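Inactive glucansucrase (Lactobacillus reuteri, PDB 5JBD) belongs to glycosyl hydrolase family 70, whose members are built round a circularly permuted (beta/alpha)8 barrel, and carries a bound calcium ion. Local coordinates at residues 258-261 and 267-270; 261-266 and 301-306; 315-320 and 650-655; 689-694 and 732-737; 803-808 and 814-819. One frame throughout, in Å; residues are numbered along the deposited sequence.

The five contacts sample the family 70 barrel from its interior to its outer surface. Contact 3 spans the interior between strands 319-320 and 652-654; contact 4 packs a helix onto strand 688-691, the neighbour of 652-654, and the centres of contacts 3 and 4 lie about 12 Å apart. Contacts 1 and 2 share Phe261 at the end of helix 249-263, with centres about 9 Å apart. Contact 5, about 16 Å from contact 1 by centres, covers this region through Tyr804 and Leu808, which touch Tyr260. Contact 2 meets contact 3 where Tyr304 stacks on His316. The calcium ion is held by Glu237, Asp243, Asn287 and Asn751, none of them within the five contacts.

Contact 1 (258-261 and 267-270); sequences WEYF and KLMG
Leu268 overlaps the last turn of helix 249-263 with its CD1 methyl, which reaches 3.8 Å from Phe261 CA and fits between the side chains of Phe261 and Tyr260. The same methyl is 4.2 Å from Phe261 CD1 and 4.1 Å from Tyr260 CE2, approaching both rings at a slant, while the leucine as a whole lies nearly perpendicular to the tyrosine. Both aromatic groups leave the helix with CG trans to the main-chain nitrogen (chi1 175° for Phe261), which swings their rings toward the short helix 265-269. One residue further on, Met269 folds back on itself at chi2 and chi3 and brings SD to the rim of the Phe261 ring, 4.0 Å from CE1. The sulfur is 5.2 Å from the ring centroid and 79° off its normal, a Met-aromatic contact of the edge type. Tyr804 lies against Leu268, Tyr260 and Phe261, and Tyr713 meets Phe261 edge-to-face, so further aromatic side chains pack beside the two helices. The contact is apolar throughout: dispersion holds the two helices across the break at Asn264, probably helped by the attraction of the polarisable sulfur to the slightly positive ring hydrogens.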
# COMPACT_ATOMS: atom_id res chain seq x y z
N TRP A 258 15.93 -9.91 -3.07
CA TRP A 258 15.15 -9.37 -1.96
C TRP A 258 14.32 -10.46 -1.26
O TRP A 258 14.26 -10.53 -0.03
CB TRP A 258 14.21 -8.27 -2.48
CG TRP A 258 13.58 -7.38 -1.44
CD1 TRP A 258 14.04 -7.12 -0.18
CD2 TRP A 258 12.41 -6.57 -1.62
NE1 TRP A 258 13.21 -6.22 0.44
CE2 TRP A 258 12.21 -5.86 -0.42
CE3 TRP A 258 11.51 -6.40 -2.67
CZ2 TRP A 258 11.14 -4.99 -0.24
CZ3 TRP A 258 10.46 -5.52 -2.50
CH2 TRP A 258 10.28 -4.82 -1.30
N GLU A 259 13.69 -11.31 -2.07
CA GLU A 259 12.93 -12.45 -1.54
C GLU A 259 13.82 -13.41 -0.76
O GLU A 259 13.47 -13.82 0.35
CB GLU A 259 12.21 -13.16 -2.68
CG GLU A 259 11.08 -12.33 -3.29
CD GLU A 259 10.77 -12.67 -4.74
OE1 GLU A 259 11.13 -13.77 -5.19
OE2 GLU A 259 10.18 -11.81 -5.44
N TYR A 260 15.00 -13.71 -1.32
CA TYR A 260 15.96 -14.58 -0.66
C TYR A 260 16.39 -13.99 0.70
O TYR A 260 16.49 -14.71 1.70
CB TYR A 260 17.18 -14.85 -1.56
CG TYR A 260 18.22 -15.74 -0.90
CD1 TYR A 260 18.06 -17.12 -0.84
CD2 TYR A 260 19.34 -15.18 -0.29
CE1 TYR A 260 18.99 -17.93 -0.21
CE2 TYR A 260 20.29 -15.97 0.34
CZ TYR A 260 20.12 -17.33 0.38
OH TYR A 260 21.07 -18.09 1.01
N PHE A 261 16.60 -12.68 0.74
CA PHE A 261 16.97 -11.96 1.97
C PHE A 261 15.90 -12.09 3.05
O PHE A 261 16.18 -12.48 4.18
CB PHE A 261 17.20 -10.48 1.63
CG PHE A 261 17.46 -9.58 2.81
CD1 PHE A 261 18.72 -9.53 3.40
CD2 PHE A 261 16.46 -8.74 3.30
CE1 PHE A 261 18.97 -8.68 4.47
CE2 PHE A 261 16.71 -7.88 4.36
CZ PHE A 261 17.97 -7.86 4.96
N LYS A 267 19.25 -15.03 9.86
CA LYS A 267 20.54 -15.68 9.56
C LYS A 267 21.48 -14.72 8.85
O LYS A 267 22.64 -14.62 9.20
CB LYS A 267 20.35 -16.93 8.70
CG LYS A 267 19.84 -18.11 9.52
CD LYS A 267 19.86 -19.44 8.82
CE LYS A 267 19.59 -20.57 9.83
NZ LYS A 267 19.34 -21.89 9.19
N LEU A 268 20.95 -14.00 7.87
CA LEU A 268 21.75 -13.10 7.07
C LEU A 268 22.18 -11.81 7.78
O LEU A 268 23.18 -11.21 7.40
CB LEU A 268 21.02 -12.76 5.78
CG LEU A 268 20.84 -13.94 4.82
CD1 LEU A 268 19.98 -13.51 3.66
CD2 LEU A 268 22.20 -14.48 4.35
N MET A 269 21.43 -11.39 8.80
CA MET A 269 21.80 -10.20 9.60
C MET A 269 22.63 -10.52 10.83
O MET A 269 23.14 -9.61 11.48
CB MET A 269 20.53 -9.45 10.04
CG MET A 269 19.77 -8.79 8.90
SD MET A 269 20.74 -7.62 7.92
CE MET A 269 21.16 -6.41 9.18
N GLY A 270 22.78 -11.80 11.16
CA GLY A 270 23.37 -12.21 12.43
C GLY A 270 22.48 -11.91 13.62
O GLY A 270 22.96 -11.77 14.74

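Contact 2 (261-266 and 301-306); sequences FLLNYG and NDMYHT
The CA atoms of Leu263 and Met303 stand 9.9 Å apart where the C-terminal ends of helices 249-263 and 291-304 meet, a spacing that leaves the contact to side chains. These are successive outer helices of the (beta/alpha)8 barrel, with strand 279-282 between them in sequence; Leu263 also rests on Phe280 of that strand. Leu263 points toward the second helix and is shared by two neighbours: its CD1 lies 3.9 Å from Met303 SD and near the plane of the Tyr304 ring at its edge, while its CB is 3.6 Å from Tyr304 OH. Met303 runs extended from its backbone and then bends at the thioether (chi3 71°), which sets CE 3.7 Å from Asn264 ND2 as the two side chains approach from opposite directions. That amide nitrogen has its polar partner in the carbonyl oxygen of Tyr260, one turn back, so the methyl merely lies beside an amide already engaged. The Tyr304 ring is sandwiched: Met303 CB sits 3.8 Å above the centre of one face, and the ring of His316 stacks on the opposite one. Tyr304 OH, at the far end of the ring, is 2.6 Å from a bridging water, and this water donates a hydrogen bond to Asn264 OD1 over 2.9 Å.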
# COMPACT_ATOMS: atom_id res chain seq x y z
N PHE A 261 16.60 -12.68 0.74
CA PHE A 261 16.97 -11.96 1.97
C PHE A 261 15.90 -12.09 3.05
O PHE A 261 16.18 -12.48 4.18
CB PHE A 261 17.20 -10.48 1.63
CG PHE A 261 17.46 -9.58 2.81
CD1 PHE A 261 18.72 -9.53 3.40
CD2 PHE A 261 16.46 -8.74 3.30
CE1 PHE A 261 18.97 -8.68 4.47
CE2 PHE A 261 16.71 -7.88 4.36
CZ PHE A 261 17.97 -7.86 4.96
N LEU A 262 14.66 -11.81 2.67
CA LEU A 262 13.55 -11.88 3.63
C LEU A 262 13.30 -13.31 4.13
O LEU A 262 13.03 -13.51 5.31
CB LEU A 262 12.29 -11.27 3.02
CG LEU A 262 12.37 -9.76 2.76
CD1 LEU A 262 11.21 -9.33 1.90
CD2 LEU A 262 12.43 -8.95 4.06
N LEU A 263 13.48 -14.30 3.25
CA LEU A 263 13.29 -15.71 3.60
C LEU A 263 14.41 -16.27 4.48
O LEU A 263 14.27 -17.38 5.00
CB LEU A 263 13.13 -16.58 2.34
CG LEU A 263 11.87 -16.39 1.48
CD1 LEU A 263 12.06 -16.99 0.09
CD2 LEU A 263 10.62 -16.99 2.13
N ASN A 264 15.50 -15.51 4.64
CA ASN A 264 16.62 -15.86 5.51
C ASN A 264 17.07 -14.68 6.40
O ASN A 264 18.23 -14.63 6.82
CB ASN A 264 17.79 -16.32 4.62
CG ASN A 264 17.48 -17.62 3.91
OD1 ASN A 264 17.56 -18.68 4.50
ND2 ASN A 264 17.09 -17.53 2.66
N TYR A 265 16.13 -13.78 6.73
CA TYR A 265 16.45 -12.48 7.36
C TYR A 265 17.39 -12.55 8.57
O TYR A 265 18.48 -11.94 8.57
CB TYR A 265 15.16 -11.72 7.72
CG TYR A 265 15.43 -10.39 8.40
CD1 TYR A 265 15.95 -9.32 7.68
CD2 TYR A 265 15.20 -10.22 9.76
CE1 TYR A 265 16.23 -8.11 8.29
CE2 TYR A 265 15.46 -9.00 10.38
CZ TYR A 265 15.97 -7.95 9.63
OH TYR A 265 16.27 -6.76 10.23
N GLY A 266 16.99 -13.27 9.61
CA GLY A 266 17.78 -13.35 10.83
C GLY A 266 19.18 -13.92 10.60
O GLY A 266 20.18 -13.38 11.09
N ASN A 301 9.93 -22.69 -4.99
CA ASN A 301 9.99 -24.11 -5.39
C ASN A 301 11.43 -24.65 -5.47
O ASN A 301 11.69 -25.78 -5.06
CB ASN A 301 9.25 -24.37 -6.72
CG ASN A 301 9.12 -25.85 -7.04
OD1 ASN A 301 8.80 -26.66 -6.17
ND2 ASN A 301 9.38 -26.21 -8.29
N ASP A 302 12.34 -23.86 -6.01
CA ASP A 302 13.77 -24.24 -6.01
C ASP A 302 14.32 -24.45 -4.60
O ASP A 302 15.03 -25.43 -4.34
CB ASP A 302 14.60 -23.16 -6.72
CG ASP A 302 14.45 -23.21 -8.22
OD1 ASP A 302 13.79 -24.15 -8.74
OD2 ASP A 302 15.00 -22.30 -8.88
N MET A 303 13.98 -23.53 -3.70
CA MET A 303 14.51 -23.54 -2.34
C MET A 303 13.86 -24.62 -1.48
O MET A 303 14.55 -25.28 -0.69
CB MET A 303 14.31 -22.16 -1.68
CG MET A 303 15.18 -21.03 -2.23
SD MET A 303 14.71 -19.40 -1.56
CE MET A 303 15.30 -19.61 0.12
N TYR A 304 12.54 -24.78 -1.60
CA TYR A 304 11.76 -25.60 -0.68
C TYR A 304 10.94 -26.76 -1.28
O TYR A 304 10.29 -27.48 -0.53
CB TYR A 304 10.81 -24.67 0.10
CG TYR A 304 11.48 -23.48 0.78
CD1 TYR A 304 12.47 -23.66 1.75
CD2 TYR A 304 11.09 -22.16 0.48
CE1 TYR A 304 13.07 -22.56 2.38
CE2 TYR A 304 11.69 -21.06 1.10
CZ TYR A 304 12.67 -21.26 2.06
OH TYR A 304 13.24 -20.17 2.69
N HIS A 305 10.91 -26.91 -2.60
CA HIS A 305 10.23 -28.03 -3.26
C HIS A 305 8.73 -28.08 -2.91
O HIS A 305 8.21 -29.03 -2.31
CB HIS A 305 10.95 -29.33 -2.96
CG HIS A 305 12.41 -29.24 -3.17
ND1 HIS A 305 12.98 -29.15 -4.42
CD2 HIS A 305 13.44 -29.20 -2.29
CE1 HIS A 305 14.29 -29.09 -4.31
NE2 HIS A 305 14.60 -29.11 -3.02
N THR A 306 8.07 -27.01 -3.32
CA THR A 306 6.68 -26.74 -2.98
C THR A 306 5.71 -27.38 -3.99
O THR A 306 4.67 -27.89 -3.59
CB THR A 306 6.42 -25.23 -2.95
OG1 THR A 306 6.91 -24.65 -4.15
CG2 THR A 306 7.13 -24.60 -1.77
O HOH W 1 15.54 -20.65 3.80

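Contact 3 (315-320 and 650-655); sequences DHLSYN and HMIYED
His650 turns its imidazole toward Leu317 just ahead of strand 652-654, and Leu317 CD2 comes obliquely to 4.3 Å from its ND1. That nitrogen is hydrogen-bonded to Asp688 OD2, a partner that helps fix the ring beside the leucine methyl. Met651 points the other way, in the alternation expected of extended chain, and Ile652 then faces inward and has the largest share of the contact. Its CD1 sits almost exactly over the centre of the Tyr319 ring, 3.6 Å from the centroid and 8° off the normal, a well-centred CH-pi interaction. Its CG2 branch lies at the hydroxyl end of the ring, 3.6 Å from Tyr319 OH, and CG1 is 4.2 Å from Leu317 CD2. Tyr319 meets it from the opposite direction, with CG held in the crowded position between the backbone nitrogen and the carbonyl carbon (chi1 37°), which lays the face of the ring under the isoleucine. Past Tyr653, which turns away, Glu654 directs its OE2 to a hydrogen bond with His392 ND1. Strands 319-320 and 652-654 lie four places apart in the eight-stranded barrel, so Ile652 and Tyr319 meet across its interior. The tyrosine combines two demands of this buried setting: its face receives an aliphatic carbon, while its hydroxyl is satisfied by Gln745 OE1 on strand 743-748.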
# COMPACT_ATOMS: atom_id res chain seq x y z
N ASP A 315 3.64 -25.02 4.29
CA ASP A 315 4.64 -24.45 5.22
C ASP A 315 5.19 -23.10 4.74
O ASP A 315 5.70 -22.32 5.55
CB ASP A 315 5.80 -25.41 5.46
CG ASP A 315 5.46 -26.57 6.41
OD1 ASP A 315 4.42 -26.53 7.10
OD2 ASP A 315 6.23 -27.54 6.45
N HIS A 316 5.10 -22.83 3.43
CA HIS A 316 5.55 -21.56 2.85
C HIS A 316 4.39 -20.80 2.21
O HIS A 316 4.50 -20.24 1.12
CB HIS A 316 6.71 -21.85 1.87
CG HIS A 316 7.91 -22.44 2.55
ND1 HIS A 316 8.81 -21.67 3.26
CD2 HIS A 316 8.32 -23.73 2.68
CE1 HIS A 316 9.73 -22.46 3.79
NE2 HIS A 316 9.47 -23.70 3.45
N LEU A 317 3.27 -20.76 2.95
CA LEU A 317 2.05 -20.13 2.46
C LEU A 317 2.33 -18.75 1.95
O LEU A 317 2.93 -17.94 2.66
CB LEU A 317 1.01 -20.05 3.59
CG LEU A 317 -0.43 -19.73 3.16
CD1 LEU A 317 -1.01 -20.85 2.29
CD2 LEU A 317 -1.31 -19.48 4.39
N SER A 318 1.92 -18.48 0.71
CA SER A 318 2.01 -17.15 0.12
C SER A 318 0.68 -16.78 -0.53
O SER A 318 -0.02 -17.64 -1.06
CB SER A 318 3.19 -17.08 -0.87
OG SER A 318 4.43 -17.31 -0.20
N TYR A 319 0.35 -15.49 -0.50
CA TYR A 319 -0.98 -15.02 -0.89
C TYR A 319 -0.92 -13.61 -1.46
O TYR A 319 -0.23 -12.73 -0.90
CB TYR A 319 -1.97 -15.11 0.29
CG TYR A 319 -1.43 -14.80 1.69
CD1 TYR A 319 -0.78 -15.79 2.45
CD2 TYR A 319 -1.66 -13.56 2.30
CE1 TYR A 319 -0.30 -15.53 3.73
CE2 TYR A 319 -1.19 -13.30 3.59
CZ TYR A 319 -0.51 -14.29 4.30
OH TYR A 319 -0.05 -14.05 5.59
N ASN A 320 -1.64 -13.41 -2.58
CA ASN A 320 -1.55 -12.18 -3.38
C ASN A 320 -2.69 -11.25 -3.10
O ASN A 320 -3.83 -11.66 -3.17
CB ASN A 320 -1.56 -12.51 -4.88
CG ASN A 320 -0.31 -13.25 -5.34
OD1 ASN A 320 0.65 -13.39 -4.59
ND2 ASN A 320 -0.34 -13.76 -6.57
N HIS A 650 -5.61 -23.82 7.68
CA HIS A 650 -4.88 -22.58 7.95
C HIS A 650 -5.81 -21.40 8.21
O HIS A 650 -6.98 -21.38 7.76
CB HIS A 650 -3.93 -22.26 6.79
CG HIS A 650 -2.85 -23.28 6.61
ND1 HIS A 650 -1.52 -23.00 6.81
CD2 HIS A 650 -2.92 -24.60 6.32
CE1 HIS A 650 -0.81 -24.11 6.64
NE2 HIS A 650 -1.64 -25.09 6.35
N MET A 651 -5.28 -20.44 8.96
CA MET A 651 -5.92 -19.16 9.22
C MET A 651 -4.84 -18.07 9.35
O MET A 651 -3.89 -18.22 10.12
CB MET A 651 -6.76 -19.21 10.50
CG MET A 651 -7.35 -17.87 10.90
SD MET A 651 -8.65 -18.02 12.13
CE MET A 651 -7.70 -18.49 13.54
N ILE A 652 -5.04 -17.00 8.58
CA ILE A 652 -4.15 -15.86 8.52
C ILE A 652 -4.60 -14.80 9.54
O ILE A 652 -5.79 -14.66 9.81
CB ILE A 652 -4.12 -15.26 7.09
CG1 ILE A 652 -3.50 -16.28 6.12
CG2 ILE A 652 -3.31 -13.96 7.06
CD1 ILE A 652 -3.84 -16.02 4.67
N TYR A 653 -3.63 -14.07 10.11
CA TYR A 653 -3.90 -12.91 10.98
C TYR A 653 -3.13 -11.69 10.48
O TYR A 653 -1.90 -11.74 10.37
CB TYR A 653 -3.49 -13.24 12.41
CG TYR A 653 -3.75 -12.14 13.42
CD1 TYR A 653 -5.04 -11.72 13.71
CD2 TYR A 653 -2.70 -11.54 14.11
CE1 TYR A 653 -5.29 -10.73 14.66
CE2 TYR A 653 -2.93 -10.53 15.06
CZ TYR A 653 -4.22 -10.14 15.34
OH TYR A 653 -4.45 -9.16 16.28
N GLU A 654 -3.86 -10.63 10.11
CA GLU A 654 -3.25 -9.36 9.71
C GLU A 654 -2.87 -8.63 11.00
O GLU A 654 -3.74 -8.30 11.79
CB GLU A 654 -4.19 -8.47 8.86
CG GLU A 654 -3.52 -7.15 8.47
CD GLU A 654 -4.28 -6.30 7.47
OE1 GLU A 654 -5.47 -6.51 7.22
OE2 GLU A 654 -3.65 -5.37 6.93
N ASP A 655 -1.58 -8.39 11.19
CA ASP A 655 -1.08 -7.93 12.51
C ASP A 655 -1.05 -6.42 12.75
O ASP A 655 -0.59 -5.98 13.79
CB ASP A 655 0.31 -8.54 12.79
CG ASP A 655 1.47 -7.69 12.29
OD1 ASP A 655 1.30 -6.86 11.36
OD2 ASP A 655 2.57 -7.88 12.85

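Contact 4 (689-694 and 732-737); sequences FWMAPA and NTIAAL
Leu737, Met691 and Phe689 give up the most surface where helix 727-739 lies against strand 688-691. The leucine sends CD1 over one face of the Phe689 ring, displaced from the middle toward the rim: CD1 is 3.6 Å from Phe689 CD1 and 4.0 Å from the ring centroid, 24° off the normal. This CH-pi contact is joined by CD2, 4.2 Å from Phe689 CD2, so both methyls of the fork lie over the same face. With CG trans to the backbone nitrogen (chi1 -157°) Phe689 turns that face to the helix, and the two side chains cross at about a right angle. Two residues along the strand, on the same side, Met691 sets its CG in the plane of the phenyl ring at the edge. Its SD then meets Ile734 CG1 at 4.2 Å, while CE is 4.4 Å from Thr733 CG2. The axes of strand residues 689-691 and helix residues 732-737 run antiparallel, at 171°, and approach to 11.4 Å, as expected of a beta-alpha-beta crossover: strand 743-748 follows the helix and pairs in parallel with strand 688-691. Helix 670-676 flanks the contact, Ile674 touching Phe689 and Thr733, and Phe681 of helix 678-683 meets Phe689 edge-to-face.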
# COMPACT_ATOMS: atom_id res chain seq x y z
N PHE A 689 0.96 -15.82 10.24
CA PHE A 689 1.02 -14.47 10.82
C PHE A 689 1.52 -13.50 9.76
O PHE A 689 2.69 -13.55 9.36
CB PHE A 689 1.94 -14.50 12.05
CG PHE A 689 1.69 -13.39 13.05
CD1 PHE A 689 2.40 -12.20 12.98
CD2 PHE A 689 0.77 -13.55 14.09
CE1 PHE A 689 2.19 -11.19 13.90
CE2 PHE A 689 0.56 -12.53 15.02
CZ PHE A 689 1.27 -11.36 14.92
N TRP A 690 0.62 -12.62 9.29
CA TRP A 690 0.95 -11.61 8.30
C TRP A 690 1.50 -10.39 9.03
O TRP A 690 0.78 -9.69 9.78
CB TRP A 690 -0.27 -11.29 7.42
CG TRP A 690 -0.27 -10.04 6.58
CD1 TRP A 690 0.80 -9.26 6.24
CD2 TRP A 690 -1.41 -9.42 5.99
NE1 TRP A 690 0.40 -8.20 5.47
CE2 TRP A 690 -0.96 -8.27 5.30
CE3 TRP A 690 -2.78 -9.72 5.96
CZ2 TRP A 690 -1.83 -7.41 4.61
CZ3 TRP A 690 -3.64 -8.88 5.27
CH2 TRP A 690 -3.16 -7.74 4.60
N MET A 691 2.79 -10.12 8.81
CA MET A 691 3.48 -8.98 9.40
C MET A 691 3.49 -7.79 8.45
O MET A 691 3.66 -7.94 7.24
CB MET A 691 4.90 -9.35 9.80
CG MET A 691 4.94 -10.51 10.78
SD MET A 691 6.34 -10.59 11.91
CE MET A 691 5.94 -9.18 12.93
N ALA A 692 3.32 -6.61 9.03
CA ALA A 692 3.35 -5.36 8.29
C ALA A 692 4.62 -5.22 7.46
O ALA A 692 5.65 -5.79 7.82
CB ALA A 692 3.25 -4.18 9.26
N PRO A 693 4.56 -4.46 6.35
CA PRO A 693 5.80 -4.18 5.64
C PRO A 693 6.77 -3.49 6.61
O PRO A 693 6.45 -2.46 7.20
CB PRO A 693 5.35 -3.21 4.53
CG PRO A 693 4.11 -2.58 5.06
CD PRO A 693 3.43 -3.69 5.80
N ALA A 694 7.95 -4.09 6.78
CA ALA A 694 8.82 -3.77 7.89
C ALA A 694 9.91 -2.75 7.53
O ALA A 694 10.73 -2.41 8.37
CB ALA A 694 9.44 -5.05 8.42
N ASN A 732 13.70 -11.78 16.70
CA ASN A 732 13.28 -12.47 17.94
C ASN A 732 11.78 -12.74 17.95
O ASN A 732 11.35 -13.79 18.42
CB ASN A 732 13.68 -11.66 19.18
CG ASN A 732 15.15 -11.81 19.52
OD1 ASN A 732 15.78 -12.86 19.30
ND2 ASN A 732 15.71 -10.75 20.07
N THR A 733 10.99 -11.80 17.42
CA THR A 733 9.54 -11.97 17.32
C THR A 733 9.17 -13.13 16.39
O THR A 733 8.32 -13.96 16.73
CB THR A 733 8.85 -10.66 16.88
OG1 THR A 733 9.19 -9.63 17.82
CG2 THR A 733 7.34 -10.81 16.82
N ILE A 734 9.82 -13.20 15.23
CA ILE A 734 9.58 -14.30 14.29
C ILE A 734 9.90 -15.65 14.96
O ILE A 734 9.13 -16.61 14.84
CB ILE A 734 10.37 -14.13 12.98
CG1 ILE A 734 9.83 -12.92 12.21
CG2 ILE A 734 10.28 -15.38 12.11
CD1 ILE A 734 10.71 -12.43 11.10
N ALA A 735 11.02 -15.70 15.68
CA ALA A 735 11.44 -16.92 16.40
C ALA A 735 10.43 -17.33 17.47
O ALA A 735 10.12 -18.51 17.62
CB ALA A 735 12.81 -16.74 17.02
N ALA A 736 9.91 -16.33 18.20
CA ALA A 736 8.87 -16.58 19.21
C ALA A 736 7.59 -17.15 18.59
O ALA A 736 7.00 -18.09 19.13
CB ALA A 736 8.58 -15.31 20.00
N LEU A 737 7.17 -16.60 17.46
CA LEU A 737 6.01 -17.14 16.74
C LEU A 737 6.28 -18.56 16.23
O LEU A 737 5.42 -19.43 16.34
CB LEU A 737 5.61 -16.22 15.58
CG LEU A 737 5.09 -14.84 16.02
CD1 LEU A 737 5.04 -13.88 14.85
CD2 LEU A 737 3.72 -14.94 16.68

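Contact 5 (803-808 and 814-819)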
# COMPACT_ATOMS: atom_id res chain seq x y z
N LYS A 803 23.42 -8.70 -3.46
CA LYS A 803 24.49 -9.38 -2.72
C LYS A 803 24.47 -10.92 -2.86
O LYS A 803 25.52 -11.55 -2.90
CB LYS A 803 24.43 -8.98 -1.24
CG LYS A 803 25.51 -9.60 -0.36
CD LYS A 803 25.35 -9.11 1.07
CE LYS A 803 26.40 -9.70 1.97
NZ LYS A 803 26.30 -9.26 3.38
N TYR A 804 23.27 -11.49 -2.93
CA TYR A 804 23.06 -12.94 -2.98
C TYR A 804 22.90 -13.52 -4.40
O TYR A 804 22.68 -14.73 -4.55
CB TYR A 804 21.82 -13.27 -2.12
CG TYR A 804 21.89 -12.54 -0.79
CD1 TYR A 804 22.86 -12.88 0.13
CD2 TYR A 804 21.02 -11.49 -0.48
CE1 TYR A 804 22.96 -12.20 1.34
CE2 TYR A 804 21.12 -10.81 0.73
CZ TYR A 804 22.09 -11.18 1.63
OH TYR A 804 22.20 -10.53 2.82
N LEU A 805 23.03 -12.69 -5.43
CA LEU A 805 22.83 -13.15 -6.81
C LEU A 805 23.80 -14.25 -7.26
O LEU A 805 23.38 -15.21 -7.93
CB LEU A 805 22.83 -11.97 -7.79
CG LEU A 805 21.59 -11.06 -7.67
CD1 LEU A 805 21.76 -9.83 -8.56
CD2 LEU A 805 20.30 -11.79 -8.03
N ALA A 806 25.09 -14.11 -6.92
CA ALA A 806 26.09 -15.10 -7.33
C ALA A 806 25.82 -16.45 -6.69
O ALA A 806 25.91 -17.48 -7.36
CB ALA A 806 27.50 -14.62 -7.00
N GLU A 807 25.45 -16.45 -5.41
CA GLU A 807 25.11 -17.70 -4.72
C GLU A 807 23.77 -18.31 -5.23
O GLU A 807 23.67 -19.54 -5.37
CB GLU A 807 25.19 -17.53 -3.20
CG GLU A 807 26.58 -17.73 -2.62
CD GLU A 807 27.12 -19.14 -2.75
OE1 GLU A 807 26.35 -20.11 -2.92
OE2 GLU A 807 28.34 -19.28 -2.67
N LEU A 808 22.79 -17.47 -5.55
CA LEU A 808 21.55 -17.93 -6.18
C LEU A 808 21.81 -18.56 -7.55
O LEU A 808 21.23 -19.59 -7.87
CB LEU A 808 20.53 -16.80 -6.31
CG LEU A 808 19.87 -16.36 -4.99
CD1 LEU A 808 19.11 -15.05 -5.19
CD2 LEU A 808 18.93 -17.43 -4.44
N ASP A 814 18.66 -22.21 -12.99
CA ASP A 814 17.38 -22.07 -13.71
C ASP A 814 16.70 -20.69 -13.54
O ASP A 814 16.00 -20.22 -14.45
CB ASP A 814 16.40 -23.20 -13.33
CG ASP A 814 16.16 -23.27 -11.83
OD1 ASP A 814 17.03 -23.80 -11.10
OD2 ASP A 814 15.13 -22.78 -11.37
N LEU A 815 16.92 -20.05 -12.39
CA LEU A 815 16.39 -18.71 -12.14
C LEU A 815 16.78 -17.71 -13.22
O LEU A 815 16.01 -16.79 -13.52
CB LEU A 815 16.87 -18.18 -10.77
CG LEU A 815 16.32 -18.88 -9.53
CD1 LEU A 815 16.94 -18.30 -8.27
CD2 LEU A 815 14.81 -18.78 -9.48
N PHE A 816 17.99 -17.87 -13.77
CA PHE A 816 18.56 -16.92 -14.71
C PHE A 816 18.69 -17.48 -16.13
O PHE A 816 19.35 -16.86 -16.98
CB PHE A 816 19.89 -16.40 -14.14
CG PHE A 816 19.76 -15.92 -12.71
CD1 PHE A 816 19.06 -14.76 -12.43
CD2 PHE A 816 20.26 -16.66 -11.65
CE1 PHE A 816 18.88 -14.32 -11.13
CE2 PHE A 816 20.10 -16.22 -10.34
CZ PHE A 816 19.41 -15.05 -10.08
N THR A 817 18.05 -18.62 -16.40
CA THR A 817 17.86 -19.10 -17.78
C THR A 817 16.38 -19.23 -18.20
O THR A 817 16.10 -19.27 -19.39
CB THR A 817 18.58 -20.44 -18.03
OG1 THR A 817 18.10 -21.43 -17.12
CG2 THR A 817 20.09 -20.28 -17.86
N THR A 818 15.45 -19.28 -17.25
CA THR A 818 14.03 -19.33 -17.58
C THR A 818 13.59 -18.01 -18.17
O THR A 818 13.72 -16.96 -17.52
CB THR A 818 13.21 -19.63 -16.33
OG1 THR A 818 13.62 -20.90 -15.82
CG2 THR A 818 11.69 -19.63 -16.63
N LYS A 819 13.06 -18.05 -19.39
CA LYS A 819 12.66 -16.83 -20.09
C LYS A 819 11.31 -16.35 -19.57
O LYS A 819 10.34 -17.09 -19.61
CB LYS A 819 12.61 -17.05 -21.59
CG LYS A 819 13.99 -17.32 -22.18
CD LYS A 819 13.92 -17.51 -23.69
CE LYS A 819 15.30 -17.47 -24.33
NZ LYS A 819 15.86 -18.84 -24.48
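Phe816 presses its ring against helix 805-811 at two points; CG trans to the carbonyl carbon (chi1 -51°) carries it there. CE2 comes 4.1 Å from Leu808 CB and 4.0 Å from Leu808 C, the latter at the ring's edge, whereas CZ lies 4.0 Å from Leu805 CD2 as that leucine crosses at roughly a right angle. Leu815 adds its CD1 methyl, 4.4 Å from Leu808 CB, and its own CB covers one face of the Phe816 ring, off centre. Further out, the turn is gathered on Asp814 O, which accepts from Thr817 N, Thr818 N and Thr818 OG1; the hydroxyl, at 2.8 Å, donates from 37° above the carbonyl plane. Asp814 OD2 accepts a hydrogen bond from Gln298 NE2 and lies close to Asp302 OD2, so one of the two carboxylates may be protonated. Leu299 backs Leu808 and Leu815. Between the two segments the contact is hydrocarbon only; hydrogen bonds shape the turn round Asp814 O and tie its carboxylate to helix 291-304.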